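Local coordinates for protein 6-aminohexanoate-cyclic-dimer hydrolase (Arthrobacter sp., PDB 3A2Q) that hydrolyses the cyclic dimer of 6-aminohexanoate, a nylon-6 by-product, to the linear dimer, as a member of the amidase family, at residues Ala10-Arg18 with Ser61-Tyr69; Tyr102-Phe112 with Leu225-Pro234. The protein carries 1 engineered substitution. One frame throughout, in Å; residues are numbered along the deposited sequence.

Contact 1: residues Ala10-Arg18 with Ser61-Tyr69; sequences ATAQAELVR and SGPFAGVPY
With CG beside its own backbone N (chi1 -69°), Phe64 swings a ring whose bond from the backbone starts away from helix 10-18 round until its CD1-CE1 side lies against that helix. CE1 comes to 4.0 Å from CB of Ala10, and the ring edge meets the peptide joining Ala10 to Thr11 nearly in plane. Val67 spreads its two methyls along the same helix: CG1, opposite the backbone N (chi1 -176°), turns to CB of Ala10, while CG2 packs 3.7 Å from CB of Ala14. Ala14 thus sits over two overlapping turns, a type I turn from Gly62 to Ala65 and a type II turn from Phe64 to Val67, which lead into strand 68-72 of the large amidase sheet. The small methyl lets the helix come close, with CB of Ala14 only 3.5 Å from O of Pro63. That same carbonyl receives a long, weak but fairly straight hydrogen bond from NH2 of Arg18 (3.5 Å, 166°), arriving at the guanidinium edge. A water donates to O of Ala14 at 3.1 Å. Replacing Phe64 by alanine would probably open a gap beside Ala10 and Ala14 and leave Phe112 without its stacking partner. Thr11 OG1, near the ring, is hydrogen-bonded to Asp221.

Contact 2: residues Tyr102-Phe112 with Leu225-Pro234; sequences YFVQRMRAAGF and LLDVVSGHRP
NH1 of Arg106 is held by two backbone carbonyls, O of Val228 and O of Ser230, each 2.9 Å away. The arginine thereby joins helices 102-110 and 219-229 of the amidase fold, which pack against its central mixed sheet, Met107 on strand 68-72 and Leu225 on strand 165-170. Val228 lies in the last turn of its helix and Ser230 just past it. The bond to O of Ser230 is the straighter (162° at the hydrogen, against 146°) and lies in the guanidinium plane; O of Val228 is tilted slightly out of it. A bend at chi2 (-62°) turns the guanidinium toward these carbonyls at the end of helix 219-229. Next to these bonds the axes of helix 102-110 and residues 225-229 approach to 9.3 Å, packed through apolar side chains. CG1 of Val229 lies over one face of the Phe103 ring, a CH-pi contact 3.9 Å from the centroid, and also touches SD of Met107. CG1 of Val228 reaches CB of Ala110 at 3.5 Å, where helix 102-110 finishes in a Schellman motif at Gly111. Further along the interface, CD2 of Leu225 meets both CE of Met107 and the CZ corner of Phe112. Beyond the helix end, Arg233 folds its guanidinium over one face of Tyr102, a cation-pi contact with CZ 4.1 Å from the ring centroid. The two arginines slide past each other in opposite directions with nearly parallel guanidinium planes, a pairing of like charges probably eased by the carbonyls and the ring. A water accepts from NH1 of Arg233 at 2.9 Å and donates to OE1 of Gln105.

In the fold
From the N terminus, helix 10-19 is the first element, and contact 1 closes a loop of mostly helical chain when the chain returns and sets the turns ahead of strand 68-72 against it. Contact 2 opens only after that loop is complete and closes a longer one, joining helix 102-110 to the end of helix 219-229; the two are in series, neither crossing nor enclosing the other. They meet where the turns of contact 1 lie against the end of helix 102-110: Gly66 and Phe64 probably hydrogen-bond to Gly111 and Ala110. Together they join the N-terminal helix and two later helices around strands 68-72 and 165-170 of the central sheet.

Contact 1: residues Ala10-Arg18 with Ser61-Tyr69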
# COMPACT_ATOMS: atom_id res chain seq x y z
N ALA A 10 15.08 7.92 -3.92
CA ALA A 10 15.50 8.45 -2.62
C ALA A 10 16.99 8.29 -2.36
O ALA A 10 17.62 9.18 -1.81
CB ALA A 10 14.69 7.79 -1.51
N THR A 11 17.54 7.14 -2.74
CA THR A 11 18.96 6.88 -2.53
C THR A 11 19.82 7.88 -3.30
O THR A 11 20.78 8.43 -2.76
CB THR A 11 19.33 5.46 -2.97
OG1 THR A 11 18.57 4.51 -2.21
CG2 THR A 11 20.82 5.20 -2.76
N ALA A 12 19.46 8.13 -4.56
CA ALA A 12 20.22 9.07 -5.39
C ALA A 12 20.04 10.50 -4.89
O ALA A 12 20.98 11.29 -4.92
CB ALA A 12 19.78 8.95 -6.84
N GLN A 13 18.83 10.84 -4.44
CA GLN A 13 18.56 12.18 -3.94
C GLN A 13 19.32 12.45 -2.65
O GLN A 13 19.73 13.58 -2.39
CB GLN A 13 17.07 12.38 -3.70
CG GLN A 13 16.27 12.55 -4.96
CD GLN A 13 14.83 12.90 -4.67
OE1 GLN A 13 14.54 13.68 -3.77
NE2 GLN A 13 13.91 12.31 -5.44
N ALA A 14 19.48 11.41 -1.84
CA ALA A 14 20.19 11.54 -0.58
C ALA A 14 21.67 11.78 -0.86
O ALA A 14 22.32 12.57 -0.18
CB ALA A 14 20.02 10.28 0.26
N GLU A 15 22.19 11.09 -1.88
CA GLU A 15 23.59 11.23 -2.26
C GLU A 15 23.89 12.60 -2.85
O GLU A 15 24.97 13.14 -2.64
CB GLU A 15 23.97 10.14 -3.26
CG GLU A 15 24.22 8.79 -2.61
CD GLU A 15 24.46 7.68 -3.62
OE1 GLU A 15 25.31 7.85 -4.52
OE2 GLU A 15 23.79 6.63 -3.52
N LEU A 16 22.94 13.17 -3.59
CA LEU A 16 23.14 14.48 -4.17
C LEU A 16 23.32 15.51 -3.06
O LEU A 16 24.06 16.47 -3.21
CB LEU A 16 21.95 14.88 -5.06
CG LEU A 16 21.85 14.15 -6.41
CD1 LEU A 16 20.62 14.63 -7.16
CD2 LEU A 16 23.11 14.42 -7.23
N VAL A 17 22.65 15.27 -1.94
CA VAL A 17 22.76 16.17 -0.79
C VAL A 17 24.05 15.91 -0.02
O VAL A 17 24.72 16.85 0.41
CB VAL A 17 21.56 16.00 0.17
CG1 VAL A 17 21.78 16.83 1.42
CG2 VAL A 17 20.28 16.42 -0.53
N ARG A 18 24.38 14.64 0.15
CA ARG A 18 25.59 14.24 0.87
C ARG A 18 26.82 14.66 0.07
O ARG A 18 27.80 15.15 0.62
CB ARG A 18 25.62 12.72 1.06
CG ARG A 18 26.53 12.25 2.17
CD ARG A 18 26.89 10.78 2.00
NE ARG A 18 25.81 9.99 1.41
CZ ARG A 18 24.59 9.86 1.93
NH1 ARG A 18 24.28 10.46 3.07
NH2 ARG A 18 23.68 9.12 1.31
N SER A 61 19.36 14.34 9.82
CA SER A 61 20.66 13.67 9.82
C SER A 61 20.48 12.16 9.64
O SER A 61 19.57 11.57 10.23
CB SER A 61 21.40 13.94 11.13
OG SER A 61 20.69 13.44 12.24
N GLY A 62 21.34 11.55 8.84
CA GLY A 62 21.26 10.12 8.60
C GLY A 62 21.48 9.76 7.14
O GLY A 62 21.83 10.63 6.34
N PRO A 63 21.27 8.49 6.76
CA PRO A 63 21.45 8.02 5.38
C PRO A 63 20.54 8.67 4.35
O PRO A 63 20.77 8.54 3.15
CB PRO A 63 21.21 6.51 5.50
CG PRO A 63 20.30 6.39 6.70
CD PRO A 63 20.90 7.38 7.66
N PHE A 64 19.50 9.36 4.81
CA PHE A 64 18.57 10.03 3.90
C PHE A 64 18.28 11.46 4.36
O PHE A 64 17.19 11.99 4.12
CB PHE A 64 17.26 9.24 3.82
CG PHE A 64 17.40 7.92 3.12
CD1 PHE A 64 17.41 7.85 1.73
CD2 PHE A 64 17.58 6.75 3.85
CE1 PHE A 64 17.59 6.64 1.07
CE2 PHE A 64 17.76 5.53 3.20
CZ PHE A 64 17.77 5.47 1.81
N ALA A 65 19.25 12.08 5.02
CA ALA A 65 19.08 13.44 5.51
C ALA A 65 18.62 14.39 4.40
O ALA A 65 19.27 14.52 3.36
CB ALA A 65 20.38 13.95 6.12
N GLY A 66 17.48 15.05 4.62
CA GLY A 66 16.96 16.00 3.65
C GLY A 66 15.98 15.47 2.62
O GLY A 66 15.33 16.25 1.92
N VAL A 67 15.85 14.15 2.52
CA VAL A 67 14.93 13.57 1.54
C VAL A 67 13.49 13.62 2.03
O VAL A 67 13.17 13.15 3.12
CB VAL A 67 15.29 12.11 1.22
CG1 VAL A 67 14.36 11.58 0.13
CG2 VAL A 67 16.74 12.01 0.79
N PRO A 68 12.60 14.20 1.21
CA PRO A 68 11.18 14.31 1.57
C PRO A 68 10.43 13.00 1.38
O PRO A 68 10.80 12.18 0.54
CB PRO A 68 10.66 15.40 0.63
CG PRO A 68 11.91 16.08 0.10
CD PRO A 68 12.87 14.95 -0.02
N TYR A 69 9.37 12.82 2.16
CA TYR A 69 8.52 11.64 2.04
C TYR A 69 7.10 12.04 2.42
O TYR A 69 6.89 13.06 3.08
CB TYR A 69 9.02 10.50 2.94
CG TYR A 69 8.49 10.49 4.35
CD1 TYR A 69 7.39 9.70 4.70
CD2 TYR A 69 9.09 11.26 5.35
CE1 TYR A 69 6.92 9.66 6.01
CE2 TYR A 69 8.62 11.23 6.66
CZ TYR A 69 7.54 10.43 6.98
OH TYR A 69 7.08 10.40 8.28
O HOH W 1 21.37 13.36 2.61

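Contact 2: residues Tyr102-Phe112 with Leu225-Pro234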
# COMPACT_ATOMS: atom_id res chain seq x y z
N TYR A 102 5.38 5.41 15.72
CA TYR A 102 6.75 4.91 15.66
C TYR A 102 7.31 5.05 14.25
O TYR A 102 8.47 5.41 14.07
CB TYR A 102 6.79 3.44 16.10
CG TYR A 102 6.52 3.21 17.57
CD1 TYR A 102 5.71 2.15 17.99
CD2 TYR A 102 7.10 4.02 18.55
CE1 TYR A 102 5.48 1.91 19.34
CE2 TYR A 102 6.87 3.78 19.91
CZ TYR A 102 6.06 2.72 20.29
OH TYR A 102 5.85 2.45 21.63
N PHE A 103 6.49 4.75 13.25
CA PHE A 103 6.91 4.85 11.85
C PHE A 103 7.46 6.25 11.57
O PHE A 103 8.54 6.40 11.00
CB PHE A 103 5.73 4.58 10.91
CG PHE A 103 6.11 4.53 9.44
CD1 PHE A 103 6.43 3.31 8.84
CD2 PHE A 103 6.16 5.69 8.68
CE1 PHE A 103 6.79 3.25 7.49
CE2 PHE A 103 6.53 5.64 7.33
CZ PHE A 103 6.84 4.42 6.74
N VAL A 104 6.70 7.27 11.97
CA VAL A 104 7.10 8.66 11.76
C VAL A 104 8.40 9.00 12.46
O VAL A 104 9.25 9.68 11.90
CB VAL A 104 5.98 9.63 12.22
CG1 VAL A 104 6.47 11.07 12.15
CG2 VAL A 104 4.76 9.46 11.32
N GLN A 105 8.57 8.53 13.70
CA GLN A 105 9.80 8.81 14.44
C GLN A 105 11.01 8.17 13.77
O GLN A 105 12.07 8.79 13.66
CB GLN A 105 9.69 8.29 15.87
CG GLN A 105 8.53 8.86 16.66
CD GLN A 105 8.53 8.39 18.10
OE1 GLN A 105 8.72 7.20 18.38
NE2 GLN A 105 8.31 9.31 19.03
N ARG A 106 10.84 6.93 13.31
CA ARG A 106 11.90 6.20 12.64
C ARG A 106 12.36 6.90 11.36
O ARG A 106 13.56 6.95 11.08
CB ARG A 106 11.44 4.77 12.30
CG ARG A 106 11.41 3.79 13.48
CD ARG A 106 12.80 3.58 14.06
NE ARG A 106 12.87 2.43 14.96
CZ ARG A 106 12.87 1.16 14.55
NH1 ARG A 106 12.82 0.87 13.26
NH2 ARG A 106 12.92 0.18 15.44
N MET A 107 11.42 7.41 10.59
CA MET A 107 11.74 8.11 9.34
C MET A 107 12.53 9.40 9.60
O MET A 107 13.51 9.68 8.90
CB MET A 107 10.45 8.45 8.58
CG MET A 107 9.75 7.24 7.95
SD MET A 107 10.73 6.46 6.65
CE MET A 107 10.30 7.52 5.25
N ARG A 108 12.10 10.17 10.59
CA ARG A 108 12.78 11.42 10.93
C ARG A 108 14.20 11.17 11.42
O ARG A 108 15.12 11.91 11.08
CB ARG A 108 11.98 12.18 11.99
CG ARG A 108 12.55 13.56 12.30
CD ARG A 108 11.64 14.37 13.21
NE ARG A 108 11.55 13.82 14.56
CZ ARG A 108 10.43 13.38 15.12
NH1 ARG A 108 9.28 13.42 14.44
NH2 ARG A 108 10.45 12.91 16.36
N ALA A 109 14.38 10.12 12.23
CA ALA A 109 15.69 9.79 12.75
C ALA A 109 16.62 9.37 11.62
O ALA A 109 17.85 9.51 11.72
CB ALA A 109 15.58 8.66 13.78
N ALA A 110 16.04 8.87 10.54
CA ALA A 110 16.81 8.42 9.38
C ALA A 110 17.23 9.59 8.50
O ALA A 110 18.11 9.45 7.66
CB ALA A 110 15.99 7.43 8.57
N GLY A 111 16.60 10.75 8.69
CA GLY A 111 16.96 11.91 7.89
C GLY A 111 15.88 12.38 6.93
O GLY A 111 16.05 13.39 6.25
N PHE A 112 14.77 11.64 6.85
CA PHE A 112 13.66 11.99 5.97
C PHE A 112 12.91 13.19 6.55
O PHE A 112 12.89 13.37 7.77
CB PHE A 112 12.70 10.81 5.83
CG PHE A 112 13.21 9.69 4.96
CD1 PHE A 112 13.23 9.83 3.57
CD2 PHE A 112 13.67 8.50 5.52
CE1 PHE A 112 13.70 8.79 2.76
CE2 PHE A 112 14.14 7.46 4.71
CZ PHE A 112 14.15 7.61 3.33
N LEU A 225 14.27 1.47 3.08
CA LEU A 225 13.14 1.87 3.92
C LEU A 225 12.84 0.81 4.98
O LEU A 225 12.52 1.14 6.12
CB LEU A 225 11.90 2.09 3.05
CG LEU A 225 11.98 3.33 2.17
CD1 LEU A 225 10.89 3.29 1.11
CD2 LEU A 225 11.86 4.57 3.05
N LEU A 226 12.94 -0.46 4.60
CA LEU A 226 12.69 -1.55 5.53
C LEU A 226 13.70 -1.50 6.67
O LEU A 226 13.35 -1.75 7.82
CB LEU A 226 12.81 -2.90 4.82
CG LEU A 226 11.58 -3.35 4.04
CD1 LEU A 226 11.89 -4.62 3.26
CD2 LEU A 226 10.43 -3.58 5.01
N ASP A 227 14.95 -1.18 6.35
CA ASP A 227 15.98 -1.11 7.38
C ASP A 227 15.69 0.03 8.34
O ASP A 227 16.12 0.01 9.49
CB ASP A 227 17.36 -0.89 6.74
CG ASP A 227 17.82 -2.08 5.93
OD1 ASP A 227 17.39 -3.22 6.24
OD2 ASP A 227 18.61 -1.89 4.98
N VAL A 228 14.94 1.02 7.87
CA VAL A 228 14.60 2.17 8.68
C VAL A 228 13.40 1.98 9.61
O VAL A 228 13.47 2.30 10.80
CB VAL A 228 14.31 3.42 7.80
CG1 VAL A 228 13.91 4.60 8.66
CG2 VAL A 228 15.54 3.76 6.97
N VAL A 229 12.31 1.42 9.09
CA VAL A 229 11.09 1.28 9.87
C VAL A 229 10.71 -0.09 10.43
O VAL A 229 9.66 -0.21 11.05
CB VAL A 229 9.87 1.81 9.08
CG1 VAL A 229 10.12 3.25 8.63
CG2 VAL A 229 9.60 0.91 7.87
N SER A 230 11.54 -1.10 10.23
CA SER A 230 11.21 -2.44 10.72
C SER A 230 11.63 -2.72 12.16
O SER A 230 12.38 -1.95 12.77
CB SER A 230 11.83 -3.49 9.79
OG SER A 230 11.29 -3.39 8.48
N GLY A 231 11.13 -3.82 12.71
CA GLY A 231 11.48 -4.20 14.07
C GLY A 231 10.34 -4.18 15.07
O GLY A 231 9.40 -3.39 14.95
N HIS A 232 10.43 -5.04 16.08
CA HIS A 232 9.41 -5.13 17.12
C HIS A 232 9.43 -3.94 18.07
O HIS A 232 10.48 -3.58 18.60
CB HIS A 232 9.59 -6.41 17.94
CG HIS A 232 8.57 -6.57 19.03
ND1 HIS A 232 7.26 -6.91 18.77
CD2 HIS A 232 8.66 -6.41 20.37
CE1 HIS A 232 6.58 -6.93 19.90
NE2 HIS A 232 7.41 -6.63 20.89
N ARG A 233 8.27 -3.33 18.29
CA ARG A 233 8.15 -2.20 19.20
C ARG A 233 7.18 -2.61 20.31
O ARG A 233 6.40 -3.55 20.14
CB ARG A 233 7.60 -0.95 18.48
CG ARG A 233 8.39 -0.49 17.25
CD ARG A 233 9.88 -0.34 17.51
NE ARG A 233 10.21 0.66 18.53
CZ ARG A 233 10.26 1.98 18.32
NH1 ARG A 233 10.00 2.47 17.11
NH2 ARG A 233 10.58 2.79 19.31
N PRO A 234 7.23 -1.93 21.45
CA PRO A 234 6.34 -2.25 22.58
C PRO A 234 4.86 -2.32 22.21
O PRO A 234 4.30 -1.36 21.66
CB PRO A 234 6.64 -1.15 23.59
CG PRO A 234 8.05 -0.77 23.28
CD PRO A 234 8.09 -0.77 21.78
O HOH W 2 10.70 5.25 17.24